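Local coordinates for protein methyltransferase (PDB 3C3P) that probably transfers a methyl group from S-adenosyl-L-methionine to an oxygen atom of an acceptor molecule, as O-methyltransferases of its family do, at residues A[30-35]-A[65-70]; A[46-51]-A[155-160]; A[60-65]-A[72-77]; A[115-120]-A[135-140]. All coordinates share one frame; numbering follows the deposited sequence. Where two conformers were deposited one is given.

Contact 1. Residues A[30-35]-A[65-70]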
loop_
_atom_site.group_PDB
_atom_site.type_symbol
_atom_site.label_atom_id
_atom_site.label_comp_id
_atom_site.label_asym_id
_atom_site.label_seq_id
_atom_site.Cartn_x
_atom_site.Cartn_y
_atom_site.Cartn_z
ATOM N N GLN A 30 -24.487 -6.223 -6.155
ATOM C CA GLN A 30 -25.960 -6.282 -6.167
ATOM C C GLN A 30 -26.523 -7.303 -5.201
ATOM O O GLN A 30 -27.569 -7.090 -4.589
ATOM C CB GLN A 30 -26.490 -6.596 -7.569
ATOM C CG GLN A 30 -26.646 -5.399 -8.482
ATOM C CD GLN A 30 -27.797 -4.508 -8.047
ATOM O OE1 GLN A 30 -28.489 -4.800 -7.070
ATOM N NE2 GLN A 30 -28.017 -3.427 -8.782
ATOM N N ILE A 31 -25.807 -8.405 -5.056
ATOM C CA ILE A 31 -26.252 -9.488 -4.168
ATOM C C ILE A 31 -26.063 -8.994 -2.742
ATOM O O ILE A 31 -26.813 -9.335 -1.827
ATOM C CB ILE A 31 -25.480 -10.782 -4.347
ATOM C CG1 ILE A 31 -25.956 -11.497 -5.609
ATOM C CG2 ILE A 31 -25.741 -11.678 -3.168
ATOM C CD1 ILE A 31 -25.189 -12.755 -5.942
ATOM N N ALA A 32 -25.048 -8.156 -2.587
ATOM C CA ALA A 32 -24.700 -7.569 -1.294
ATOM C C ALA A 32 -25.763 -6.559 -0.913
ATOM O O ALA A 32 -26.193 -6.462 0.245
ATOM C CB ALA A 32 -23.318 -6.887 -1.349
ATOM N N ARG A 33 -26.180 -5.812 -1.924
ATOM C CA ARG A 33 -27.187 -4.765 -1.769
ATOM C C ARG A 33 -28.576 -5.342 -1.528
ATOM O O ARG A 33 -29.436 -4.673 -0.969
ATOM C CB ARG A 33 -27.216 -3.848 -3.004
ATOM N N GLU A 34 -28.780 -6.594 -1.922
ATOM C CA GLU A 34 -30.098 -7.218 -1.764
ATOM C C GLU A 34 -30.173 -7.988 -0.452
ATOM O O GLU A 34 -31.248 -8.166 0.119
ATOM C CB GLU A 34 -30.434 -8.146 -2.938
ATOM C CG GLU A 34 -29.862 -9.541 -2.836
ATOM C CD GLU A 34 -30.175 -10.384 -4.057
ATOM O OE1 GLU A 34 -30.340 -9.792 -5.150
ATOM O OE2 GLU A 34 -30.232 -11.632 -3.929
ATOM N N ARG A 35 -29.031 -8.444 0.027
ATOM C CA ARG A 35 -28.977 -9.194 1.277
ATOM C C ARG A 35 -28.525 -8.265 2.388
ATOM O O ARG A 35 -28.314 -8.687 3.534
ATOM C CB ARG A 35 -28.025 -10.392 1.189
ATOM C CG ARG A 35 -28.328 -11.413 0.093
ATOM C CD ARG A 35 -27.422 -12.626 0.256
ATOM N NE ARG A 35 -27.421 -13.522 -0.897
ATOM C CZ ARG A 35 -26.787 -14.690 -0.919
ATOM N NH1 ARG A 35 -26.157 -15.112 0.163
ATOM N NH2 ARG A 35 -26.812 -15.448 -2.004
ATOM N N ASP A 65 -16.100 -12.745 6.361
ATOM C CA ASP A 65 -16.020 -12.197 5.019
ATOM C C ASP A 65 -17.343 -12.289 4.266
ATOM O O ASP A 65 -17.722 -13.337 3.712
ATOM C CB ASP A 65 -14.883 -12.908 4.262
ATOM C CG ASP A 65 -14.528 -12.239 2.956
ATOM O OD1 ASP A 65 -14.895 -11.064 2.756
ATOM O OD2 ASP A 65 -13.834 -12.873 2.128
ATOM N N GLY A 66 -18.037 -11.154 4.287
ATOM C CA GLY A 66 -19.300 -10.980 3.606
ATOM C C GLY A 66 -19.154 -11.297 2.125
ATOM O O GLY A 66 -18.396 -10.643 1.382
ATOM N N LEU A 67 -19.888 -12.342 1.742
ATOM C CA LEU A 67 -19.953 -12.864 0.378
ATOM C C LEU A 67 -18.609 -13.323 -0.164
ATOM O O LEU A 67 -18.486 -13.605 -1.352
ATOM C CB LEU A 67 -20.551 -11.824 -0.583
ATOM C CG LEU A 67 -21.962 -11.314 -0.306
ATOM C CD1 LEU A 67 -22.310 -10.321 -1.390
ATOM C CD2 LEU A 67 -22.994 -12.434 -0.247
ATOM N N GLY A 68 -17.633 -13.458 0.717
ATOM C CA GLY A 68 -16.291 -13.865 0.304
ATOM C C GLY A 68 -15.627 -12.778 -0.536
ATOM O O GLY A 68 -14.711 -13.027 -1.316
ATOM N N CYS A 69 -16.075 -11.552 -0.346
ATOM C CA CYS A 69 -15.529 -10.443 -1.136
ATOM C C CYS A 69 -14.015 -10.221 -0.967
ATOM O O CYS A 69 -13.279 -10.064 -1.943
ATOM C CB CYS A 69 -16.272 -9.145 -0.834
ATOM S SG CYS A 69 -15.695 -7.771 -1.838
ATOM N N ALA A 70 -13.558 -10.199 0.276
ATOM C CA ALA A 70 -12.130 -9.985 0.566
ATOM C C ALA A 70 -11.301 -11.141 0.033
ATOM O O ALA A 70 -10.248 -10.963 -0.585
ATOM C CB ALA A 70 -11.897 -9.816 2.097
#
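Leu67 reaches from the loop that follows strand 59-63 to the last turn of helix 23-34, where it meets Ile31 and Ala32, and to Arg35 just after it. From its CB the side chain runs to CG, which stands anti to the carbonyl carbon (chi1 -60°), and there it forks. CD1 presses on Ala32, 3.6 Å from Ala32 CB and equally close to the CA of that residue, so this branch lies against the helix backbone itself. CD2 points toward Arg35. Ile31 CG2, the methyl anti to its own backbone N, is set against both branches, 4.1 Å from Leu67 CD1 and from Leu67 CD2, and the two side chains meet at a slant. Arg35, in one of its two conformers, lays a guanidinium face over Leu67 CD2, with NH1 4.2 Å from that methyl; this part of the contact is less certain.

Leu67 contributes more than half of the 142 Å² buried between residues 30-35 and 65-70. Its own loop is held by short-range bonds: Gly68 N donates to Asp65 O at 3.0 Å, and Ala70 N donates to the syn lone pair of Asp65 OD1 at 2.9 Å. Gly68 is the N-cap of helix 69-75, and Asn93 and His96 bond to the backbone of Leu67. A glycine-rich loop after the first strand is where methyltransferases of this class commonly bind S-adenosylmethionine, though none is bound here. No hydrogen bond joins the two segments, which implies that between them the contact is apolar packing, with an arginine face at its margin.

Contact 2. Residues A[46-51]-A[155-160]. With EDO (1,2-ethanediol), chain K.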
loop_
_atom_site.group_PDB
_atom_site.type_symbol
_atom_site.label_atom_id
_atom_site.label_comp_id
_atom_site.label_asym_id
_atom_site.label_seq_id
_atom_site.Cartn_x
_atom_site.Cartn_y
_atom_site.Cartn_z
ATOM N N ARG A 46 -8.998 -3.296 -4.877
ATOM C CA ARG A 46 -7.817 -3.149 -5.767
ATOM C C ARG A 46 -6.552 -2.941 -4.923
ATOM O O ARG A 46 -5.492 -3.471 -5.217
ATOM C CB ARG A 46 -8.020 -2.036 -6.808
ATOM C CG ARG A 46 -9.083 -2.369 -7.852
ATOM C CD ARG A 46 -9.251 -1.283 -8.917
ATOM N NE ARG A 46 -8.040 -1.017 -9.693
ATOM C CZ ARG A 46 -7.683 -1.723 -10.758
ATOM N NH1 ARG A 46 -8.422 -2.737 -11.158
ATOM N NH2 ARG A 46 -6.579 -1.443 -11.412
ATOM N N LEU A 47 -6.693 -2.225 -3.819
ATOM C CA LEU A 47 -5.547 -1.981 -2.927
ATOM C C LEU A 47 -5.157 -3.285 -2.287
ATOM O O LEU A 47 -3.973 -3.572 -2.150
ATOM C CB LEU A 47 -5.836 -0.958 -1.846
ATOM C CG LEU A 47 -4.660 -0.693 -0.895
ATOM C CD1 LEU A 47 -3.460 -0.116 -1.640
ATOM C CD2 LEU A 47 -5.129 0.206 0.262
ATOM N N LEU A 48 -6.151 -4.081 -1.912
ATOM C CA LEU A 48 -5.888 -5.388 -1.286
ATOM C C LEU A 48 -5.091 -6.263 -2.236
ATOM O O LEU A 48 -4.120 -6.908 -1.876
ATOM C CB LEU A 48 -7.169 -6.132 -0.927
ATOM C CG LEU A 48 -8.075 -5.528 0.167
ATOM C CD1 LEU A 48 -9.249 -6.476 0.510
ATOM C CD2 LEU A 48 -7.315 -5.229 1.415
ATOM N N TYR A 49 -5.572 -6.307 -3.459
ATOM C CA TYR A 49 -4.892 -7.071 -4.523
ATOM C C TYR A 49 -3.435 -6.647 -4.689
ATOM O O TYR A 49 -2.538 -7.471 -4.709
ATOM C CB TYR A 49 -5.614 -6.921 -5.866
ATOM C CG TYR A 49 -4.915 -7.666 -7.019
ATOM C CD1 TYR A 49 -5.199 -9.000 -7.299
ATOM C CD2 TYR A 49 -3.955 -7.026 -7.794
ATOM C CE1 TYR A 49 -4.554 -9.673 -8.354
ATOM C CE2 TYR A 49 -3.296 -7.683 -8.829
ATOM C CZ TYR A 49 -3.597 -9.011 -9.101
ATOM O OH TYR A 49 -2.932 -9.636 -10.137
ATOM N N LEU A 50 -3.217 -5.343 -4.791
ATOM C CA LEU A 50 -1.876 -4.818 -5.010
ATOM C C LEU A 50 -0.960 -5.137 -3.840
ATOM O O LEU A 50 0.181 -5.573 -4.029
ATOM C CB LEU A 50 -1.885 -3.318 -5.366
ATOM C CG LEU A 50 -0.495 -2.800 -5.801
ATOM C CD1 LEU A 50 -0.561 -1.778 -6.963
ATOM C CD2 LEU A 50 0.284 -2.276 -4.555
ATOM N N LEU A 51 -1.456 -4.949 -2.627
ATOM C CA LEU A 51 -0.616 -5.224 -1.447
ATOM C C LEU A 51 -0.225 -6.707 -1.381
ATOM O O LEU A 51 0.902 -7.095 -1.019
ATOM C CB LEU A 51 -1.353 -4.787 -0.157
ATOM C CG LEU A 51 -1.548 -3.282 0.054
ATOM C CD1 LEU A 51 -2.484 -3.032 1.234
ATOM C CD2 LEU A 51 -0.212 -2.553 0.232
ATOM N N LEU A 155 1.688 -8.766 7.551
ATOM C CA LEU A 155 0.978 -7.536 7.318
ATOM C C LEU A 155 -0.470 -7.657 7.731
ATOM O O LEU A 155 -1.181 -8.577 7.318
ATOM C CB LEU A 155 0.987 -7.201 5.817
ATOM C CG LEU A 155 0.248 -5.942 5.353
ATOM C CD1 LEU A 155 0.891 -4.637 5.827
ATOM C CD2 LEU A 155 0.115 -5.976 3.800
ATOM N N LEU A 156 -0.863 -6.694 8.549
ATOM C CA LEU A 156 -2.223 -6.582 9.039
ATOM C C LEU A 156 -2.913 -5.571 8.146
ATOM O O LEU A 156 -2.368 -4.500 7.864
ATOM C CB LEU A 156 -2.249 -6.086 10.492
ATOM C CG LEU A 156 -3.601 -6.008 11.184
ATOM C CD1 LEU A 156 -4.123 -7.417 11.445
ATOM C CD2 LEU A 156 -3.448 -5.240 12.475
ATOM N N ILE A 157 -4.101 -5.933 7.691
ATOM C CA ILE A 157 -4.955 -5.065 6.832
ATOM C C ILE A 157 -6.325 -5.008 7.520
ATOM O O ILE A 157 -7.062 -6.008 7.582
ATOM C CB ILE A 157 -5.097 -5.532 5.374
ATOM C CG1 ILE A 157 -3.720 -5.733 4.719
ATOM C CG2 ILE A 157 -5.956 -4.511 4.591
ATOM C CD1 ILE A 157 -3.766 -6.284 3.301
ATOM N N ALA A 158 -6.638 -3.839 8.054
ATOM C CA ALA A 158 -7.889 -3.587 8.798
ATOM C C ALA A 158 -8.722 -2.552 8.083
ATOM O O ALA A 158 -8.316 -1.392 7.925
ATOM C CB ALA A 158 -7.582 -3.150 10.238
ATOM N N VAL A 159 -9.895 -2.980 7.635
ATOM C CA VAL A 159 -10.782 -2.093 6.900
ATOM C C VAL A 159 -11.746 -1.395 7.842
ATOM O O VAL A 159 -11.837 -1.720 9.042
ATOM C CB VAL A 159 -11.530 -2.812 5.744
ATOM C CG1 VAL A 159 -10.505 -3.307 4.677
ATOM C CG2 VAL A 159 -12.461 -3.946 6.251
ATOM N N ASN A 160 -12.462 -0.443 7.269
ATOM C CA ASN A 160 -13.453 0.382 8.014
ATOM C C ASN A 160 -12.795 1.030 9.222
ATOM O O ASN A 160 -13.371 1.150 10.304
ATOM C CB ASN A 160 -14.670 -0.445 8.422
ATOM C CG ASN A 160 -15.357 -1.056 7.234
ATOM O OD1 ASN A 160 -15.405 -0.455 6.169
ATOM N ND2 ASN A 160 -15.874 -2.267 7.400
HETATM C C1 EDO K . -15.737 1.855 12.901
HETATM O O1 EDO K . -15.189 0.851 12.035
HETATM C C2 EDO K . -15.153 3.251 12.664
HETATM O O2 EDO K . -13.744 3.157 12.444
#
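Helix 46-51 and strand 155-159 run antiparallel, their N-to-C directions 179° apart and their axes 11.2 Å from each other at closest approach. The backbones are nearest where the CA atoms of Leu48 and Ile157 stand 8.2 Å apart, and every atom that bridges the gap belongs to a buried aliphatic side chain. Ile157 lies in the middle and uses both ends. Its CG2, anti to the backbone N, meets Leu48 CD2 at 3.5 Å, while its CD1 extends the other branch to Leu51 CD1 at 4.1 Å. Leu48 reaches the strand with its tip although its CB does not point there.

This is a helix packed on one face of the central sheet of a Rossmann-like methyltransferase fold, in which strand 154-159 lies between parallel strand 127-133 and antiparallel strand 203-208. Phe74 of helix 69-75 also touches Leu48 and Ile157, and Leu205 of strand 203-208 reaches both Leu51 and Ile157. One turn on along the helix, and earlier in the strand, Leu51 CB is 4.4 Å from Leu155 CD2. Beyond the strand, Asn160 O accepts a hydrogen bond from O2 of a 1,2-ethanediol at 3.0 Å. The helix side bearing Arg46 and Tyr49 packs against Phe193 of the second subunit.

Contact 3. Residues A[60-65]-A[72-77]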
loop_
_atom_site.group_PDB
_atom_site.type_symbol
_atom_site.label_atom_id
_atom_site.label_comp_id
_atom_site.label_asym_id
_atom_site.label_seq_id
_atom_site.Cartn_x
_atom_site.Cartn_y
_atom_site.Cartn_z
ATOM N N VAL A 60 -2.835 -16.274 3.742
ATOM C CA VAL A 60 -3.729 -15.165 3.992
ATOM C C VAL A 60 -4.919 -15.717 4.739
ATOM O O VAL A 60 -5.559 -16.670 4.291
ATOM C CB VAL A 60 -4.252 -14.494 2.682
ATOM C CG1 VAL A 60 -5.243 -13.355 3.024
ATOM C CG2 VAL A 60 -3.090 -14.003 1.791
ATOM N N VAL A 61 -5.222 -15.077 5.857
ATOM C CA VAL A 61 -6.346 -15.444 6.712
ATOM C C VAL A 61 -7.362 -14.280 6.805
ATOM O O VAL A 61 -7.028 -13.122 7.076
ATOM C CB VAL A 61 -5.839 -15.948 8.091
ATOM C CG1 VAL A 61 -7.018 -16.303 9.033
ATOM C CG2 VAL A 61 -4.886 -17.164 7.867
ATOM N N VAL A 62 -8.609 -14.639 6.503
ATOM C CA VAL A 62 -9.735 -13.721 6.470
ATOM C C VAL A 62 -10.831 -14.176 7.431
ATOM O O VAL A 62 -11.680 -14.982 7.060
ATOM C CB VAL A 62 -10.318 -13.665 5.042
ATOM C CG1 VAL A 62 -11.374 -12.596 4.941
ATOM C CG2 VAL A 62 -9.189 -13.427 4.028
ATOM N N PRO A 63 -10.787 -13.704 8.689
ATOM C CA PRO A 63 -11.806 -14.082 9.661
ATOM C C PRO A 63 -13.014 -13.190 9.555
ATOM O O PRO A 63 -13.005 -12.086 10.077
ATOM C CB PRO A 63 -11.116 -13.880 11.022
ATOM C CG PRO A 63 -9.792 -13.240 10.747
ATOM C CD PRO A 63 -9.687 -12.930 9.287
ATOM N N GLY A 64 -14.048 -13.722 8.910
ATOM C CA GLY A 64 -15.305 -13.020 8.642
ATOM C C GLY A 64 -15.193 -12.391 7.258
ATOM O O GLY A 64 -14.297 -11.609 6.986
ATOM N N ASP A 65 -16.100 -12.745 6.361
ATOM C CA ASP A 65 -16.020 -12.197 5.019
ATOM C C ASP A 65 -17.343 -12.289 4.266
ATOM O O ASP A 65 -17.722 -13.337 3.712
ATOM C CB ASP A 65 -14.883 -12.908 4.262
ATOM C CG ASP A 65 -14.528 -12.239 2.956
ATOM O OD1 ASP A 65 -14.895 -11.064 2.756
ATOM O OD2 ASP A 65 -13.834 -12.873 2.128
ATOM N N TRP A 72 -12.017 -13.022 -2.363
ATOM C CA TRP A 72 -12.040 -13.020 -3.812
ATOM C C TRP A 72 -10.831 -12.218 -4.317
ATOM O O TRP A 72 -10.096 -12.665 -5.208
ATOM C CB TRP A 72 -13.376 -12.484 -4.330
ATOM C CG TRP A 72 -13.470 -12.572 -5.762
ATOM C CD1 TRP A 72 -13.878 -13.657 -6.509
ATOM C CD2 TRP A 72 -13.138 -11.559 -6.687
ATOM N NE1 TRP A 72 -13.822 -13.357 -7.845
ATOM C CE2 TRP A 72 -13.360 -12.075 -7.979
ATOM C CE3 TRP A 72 -12.670 -10.264 -6.558
ATOM C CZ2 TRP A 72 -13.140 -11.325 -9.124
ATOM C CZ3 TRP A 72 -12.444 -9.527 -7.705
ATOM C CH2 TRP A 72 -12.675 -10.052 -8.957
ATOM N N TRP A 73 -10.603 -11.059 -3.706
ATOM C CA TRP A 73 -9.477 -10.174 -4.099
ATOM C C TRP A 73 -8.133 -10.812 -3.810
ATOM O O TRP A 73 -7.213 -10.797 -4.632
ATOM C CB TRP A 73 -9.557 -8.791 -3.430
ATOM C CG TRP A 73 -10.691 -7.963 -3.946
ATOM C CD1 TRP A 73 -11.932 -7.827 -3.387
ATOM C CD2 TRP A 73 -10.703 -7.199 -5.149
ATOM N NE1 TRP A 73 -12.712 -6.999 -4.172
ATOM C CE2 TRP A 73 -11.987 -6.617 -5.267
ATOM C CE3 TRP A 73 -9.769 -6.981 -6.169
ATOM C CZ2 TRP A 73 -12.340 -5.797 -6.330
ATOM C CZ3 TRP A 73 -10.127 -6.174 -7.228
ATOM C CH2 TRP A 73 -11.408 -5.595 -7.301
ATOM N N PHE A 74 -8.043 -11.403 -2.631
ATOM C CA PHE A 74 -6.806 -12.075 -2.212
ATOM C C PHE A 74 -6.489 -13.348 -3.030
ATOM O O PHE A 74 -5.322 -13.614 -3.365
ATOM C CB PHE A 74 -6.825 -12.421 -0.719
ATOM C CG PHE A 74 -6.748 -11.227 0.189
ATOM C CD1 PHE A 74 -5.630 -10.392 0.151
ATOM C CD2 PHE A 74 -7.714 -10.992 1.143
ATOM C CE1 PHE A 74 -5.512 -9.298 1.003
ATOM C CE2 PHE A 74 -7.592 -9.898 2.009
ATOM C CZ PHE A 74 -6.489 -9.060 1.936
ATOM N N ALA A 75 -7.520 -14.136 -3.331
ATOM C CA ALA A 75 -7.338 -15.395 -4.072
ATOM C C ALA A 75 -6.709 -15.165 -5.436
ATOM O O ALA A 75 -5.924 -15.971 -5.935
ATOM C CB ALA A 75 -8.684 -16.152 -4.228
ATOM N N ARG A 76 -7.081 -14.044 -6.012
ATOM C CA ARG A 76 -6.623 -13.643 -7.346
ATOM C C ARG A 76 -5.166 -13.239 -7.371
ATOM O O ARG A 76 -4.535 -13.234 -8.420
ATOM C CB ARG A 76 -7.439 -12.441 -7.861
ATOM C CG ARG A 76 -8.940 -12.685 -7.981
ATOM C CD ARG A 76 -9.617 -11.703 -8.951
ATOM N NE ARG A 76 -8.896 -11.698 -10.231
ATOM C CZ ARG A 76 -9.373 -11.317 -11.411
ATOM N NH1 ARG A 76 -10.653 -11.002 -11.574
ATOM N NH2 ARG A 76 -8.557 -11.338 -12.463
ATOM N N ALA A 77 -4.653 -12.925 -6.184
ATOM C CA ALA A 77 -3.281 -12.415 -5.999
ATOM C C ALA A 77 -2.224 -13.409 -5.576
ATOM O O ALA A 77 -1.049 -13.058 -5.496
ATOM C CB ALA A 77 -3.314 -11.256 -4.953
#
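Val60 CG1 sits over one face of the Phe74 ring, 4.0 Å from the ring centroid and 18° off the ring normal, which is the geometry of a CH-pi contact. The methyl is displaced toward the CG-CD2 side, 3.9 Å from both Phe74 CG and Phe74 CD2, and the two side chains cross at about a right angle. Val62, on the same side of the strand, comes in obliquely: its CG2 is 4.1 Å from Phe74 CD2. With CG anti to its carbonyl carbon (chi1 -69°), Phe74 extends its ring toward the strand, where both valines touch it. Replacing the phenylalanine with an alanine would probably leave Val60 CG1 without its aromatic face and open a gap between the strand and the helix.

No hydrogen bond crosses from residues 60-65 to residues 72-77. Strand 59-63 and helix 69-75 are the first two elements of a beta-alpha-beta unit completed by strand 83-88, whose Val84 touches Val60, Val62 and Phe74. On the other flank of strand 59-63 runs strand 127-133, with Phe131 against Val62. Helices 42-55 and 91-104 adjoin helix 69-75, the former through Arg46 against Trp73 and the latter through Met100 against Trp72.

Contact 4. Residues A[115-120]-A[135-140]. With EDO (1,2-ethanediol), chain K.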
loop_
_atom_site.group_PDB
_atom_site.type_symbol
_atom_site.label_atom_id
_atom_site.label_comp_id
_atom_site.label_asym_id
_atom_site.label_seq_id
_atom_site.Cartn_x
_atom_site.Cartn_y
_atom_site.Cartn_z
ATOM N N GLY A 115 -17.928 -21.285 10.575
ATOM C CA GLY A 115 -17.614 -21.371 12.006
ATOM C C GLY A 115 -17.239 -20.051 12.649
ATOM O O GLY A 115 -17.459 -18.986 12.080
ATOM N N ASP A 116 -16.639 -20.130 13.830
ATOM C CA ASP A 116 -16.235 -18.927 14.558
ATOM C C ASP A 116 -14.969 -18.352 13.924
ATOM O O ASP A 116 -13.928 -19.007 13.944
ATOM C CB ASP A 116 -15.954 -19.209 16.031
ATOM C CG ASP A 116 -15.637 -17.941 16.798
ATOM O OD1 ASP A 116 -16.476 -17.012 16.789
ATOM O OD2 ASP A 116 -14.566 -17.879 17.429
ATOM N N PRO A 117 -15.029 -17.105 13.406
ATOM C CA PRO A 117 -13.837 -16.578 12.732
ATOM C C PRO A 117 -12.503 -16.610 13.511
ATOM O O PRO A 117 -11.505 -17.133 12.992
ATOM C CB PRO A 117 -14.260 -15.134 12.384
ATOM C CG PRO A 117 -15.730 -15.212 12.244
ATOM C CD PRO A 117 -16.161 -16.165 13.305
ATOM N N LEU A 118 -12.502 -16.110 14.743
ATOM C CA LEU A 118 -11.252 -16.039 15.539
ATOM C C LEU A 118 -10.883 -17.344 16.165
ATOM O O LEU A 118 -9.703 -17.669 16.302
ATOM C CB LEU A 118 -11.313 -14.955 16.608
ATOM C CG LEU A 118 -11.303 -13.538 16.054
ATOM C CD1 LEU A 118 -11.308 -12.589 17.215
ATOM C CD2 LEU A 118 -10.084 -13.311 15.164
ATOM N N GLY A 119 -11.912 -18.096 16.528
ATOM C CA GLY A 119 -11.727 -19.415 17.137
ATOM C C GLY A 119 -10.943 -20.319 16.198
ATOM O O GLY A 119 -9.991 -20.990 16.599
ATOM N N ILE A 120 -11.334 -20.299 14.931
ATOM C CA ILE A 120 -10.695 -21.112 13.897
ATOM C C ILE A 120 -9.374 -20.498 13.408
ATOM O O ILE A 120 -8.381 -21.207 13.201
ATOM C CB ILE A 120 -11.675 -21.371 12.721
ATOM C CG1 ILE A 120 -12.821 -22.268 13.226
ATOM C CG2 ILE A 120 -10.947 -21.990 11.545
ATOM C CD1 ILE A 120 -13.883 -22.567 12.212
ATOM N N ASP A 135 -15.276 -2.957 12.061
ATOM C CA ASP A 135 -16.695 -2.830 12.450
ATOM C C ASP A 135 -17.176 -4.014 13.240
ATOM O O ASP A 135 -18.129 -3.934 14.005
ATOM C CB ASP A 135 -17.622 -2.755 11.234
ATOM C CG ASP A 135 -17.576 -1.435 10.548
ATOM O OD1 ASP A 135 -17.063 -0.476 11.147
ATOM O OD2 ASP A 135 -18.114 -1.347 9.434
ATOM N N VAL A 136 -16.488 -5.124 13.036
ATOM C CA VAL A 136 -16.833 -6.400 13.655
ATOM C C VAL A 136 -15.979 -6.806 14.829
ATOM O O VAL A 136 -16.449 -7.493 15.741
ATOM C CB VAL A 136 -16.716 -7.547 12.622
ATOM C CG1 VAL A 136 -17.048 -8.886 13.270
ATOM C CG2 VAL A 136 -17.617 -7.294 11.443
ATOM N N PHE A 137 -14.730 -6.390 14.820
ATOM C CA PHE A 137 -13.826 -6.772 15.883
ATOM C C PHE A 137 -13.051 -5.651 16.503
ATOM O O PHE A 137 -12.687 -4.682 15.846
ATOM C CB PHE A 137 -12.764 -7.726 15.334
ATOM C CG PHE A 137 -13.324 -8.906 14.628
ATOM C CD1 PHE A 137 -13.757 -10.012 15.336
ATOM C CD2 PHE A 137 -13.406 -8.917 13.246
ATOM C CE1 PHE A 137 -14.281 -11.111 14.680
ATOM C CE2 PHE A 137 -13.919 -10.011 12.582
ATOM C CZ PHE A 137 -14.358 -11.111 13.300
ATOM N N ASN A 138 -12.786 -5.850 17.785
ATOM C CA ASN A 138 -11.959 -4.957 18.588
ATOM C C ASN A 138 -10.537 -5.382 18.212
ATOM O O ASN A 138 -10.066 -6.465 18.568
ATOM C CB ASN A 138 -12.275 -5.113 20.089
ATOM C CG ASN A 138 -11.369 -4.283 20.994
ATOM O OD1 ASN A 138 -10.262 -3.925 20.620
ATOM N ND2 ASN A 138 -11.826 -4.027 22.224
ATOM N N GLY A 139 -9.877 -4.540 17.424
ATOM C CA GLY A 139 -8.546 -4.841 16.928
ATOM C C GLY A 139 -7.526 -5.313 17.930
ATOM O O GLY A 139 -6.786 -6.277 17.674
ATOM N N ALA A 140 -7.489 -4.627 19.068
ATOM C CA ALA A 140 -6.512 -4.927 20.135
ATOM C C ALA A 140 -6.722 -6.330 20.655
ATOM O O ALA A 140 -5.781 -7.055 20.944
ATOM C CB ALA A 140 -6.608 -3.921 21.284
HETATM C C1 EDO K . -15.737 1.855 12.901
HETATM O O1 EDO K . -15.189 0.851 12.035
HETATM C C2 EDO K . -15.153 3.251 12.664
HETATM O O2 EDO K . -13.744 3.157 12.444
#
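With CG anti to the carbonyl carbon in both residues (chi1 -54° in Phe137 and -69° in Leu118), the phenyl ring and the isobutyl group are swung toward each other from the loop before helix 139-146 and from the first turn of helix 117-121. Their side chains slide past one another in opposite directions. Leu118 CD1 is 4.0 Å from Phe137 CD1, and Leu118 CG is 4.1 Å from Phe137 CE1. At the far end of the ring Pro117 CB comes to 4.1 Å from Phe137 CZ, both residues approaching obliquely. A serine in place of Phe137 would probably leave Pro117 CB and Leu118 CD1 without the ring they lie against and open a gap between helix 117-121 and the 135-138 loop.

Asp116 caps helix 117-121, its OD2 accepting from Gly119 N at 2.8 Å from above the carboxylate plane. Asn138 is the N-cap of helix 139-146, but its OD1 accepts only weakly from Ala140 N, at 3.3 Å. Val142 of that helix touches both Leu118 and Phe137. The segments follow the C-terminal ends of parallel strands 110-114 and 127-133, the edge of a Rossmann-like sheet where cofactor and substrate sites usually lie, so this contact is probably near them.

How the contacts relate
Contacts 2 and 3 lie near the centre of the folded chain, each about 6 Å from it, their centres about 10 Å apart, and both pack helices on the same seven-stranded sheet. Contacts 1 and 4 lie farther out, their centres about 18 Å apart. Contact 1 shares Asp65 and helix 69-75 with contact 3, whose strand end in turn touches contact 4 through Pro63 against Pro117 and Phe137. Contact 2 meets contact 4 where Asn160 lies beside Asp135, next to one 1,2-ethanediol. Along the chain, contacts 3 and 4 are nested within the loop that contact 2 closes, while contact 1 alternates with contacts 2 and 3. Helices, sheet and strand-end loops are interlocked within one O-methyltransferase fold.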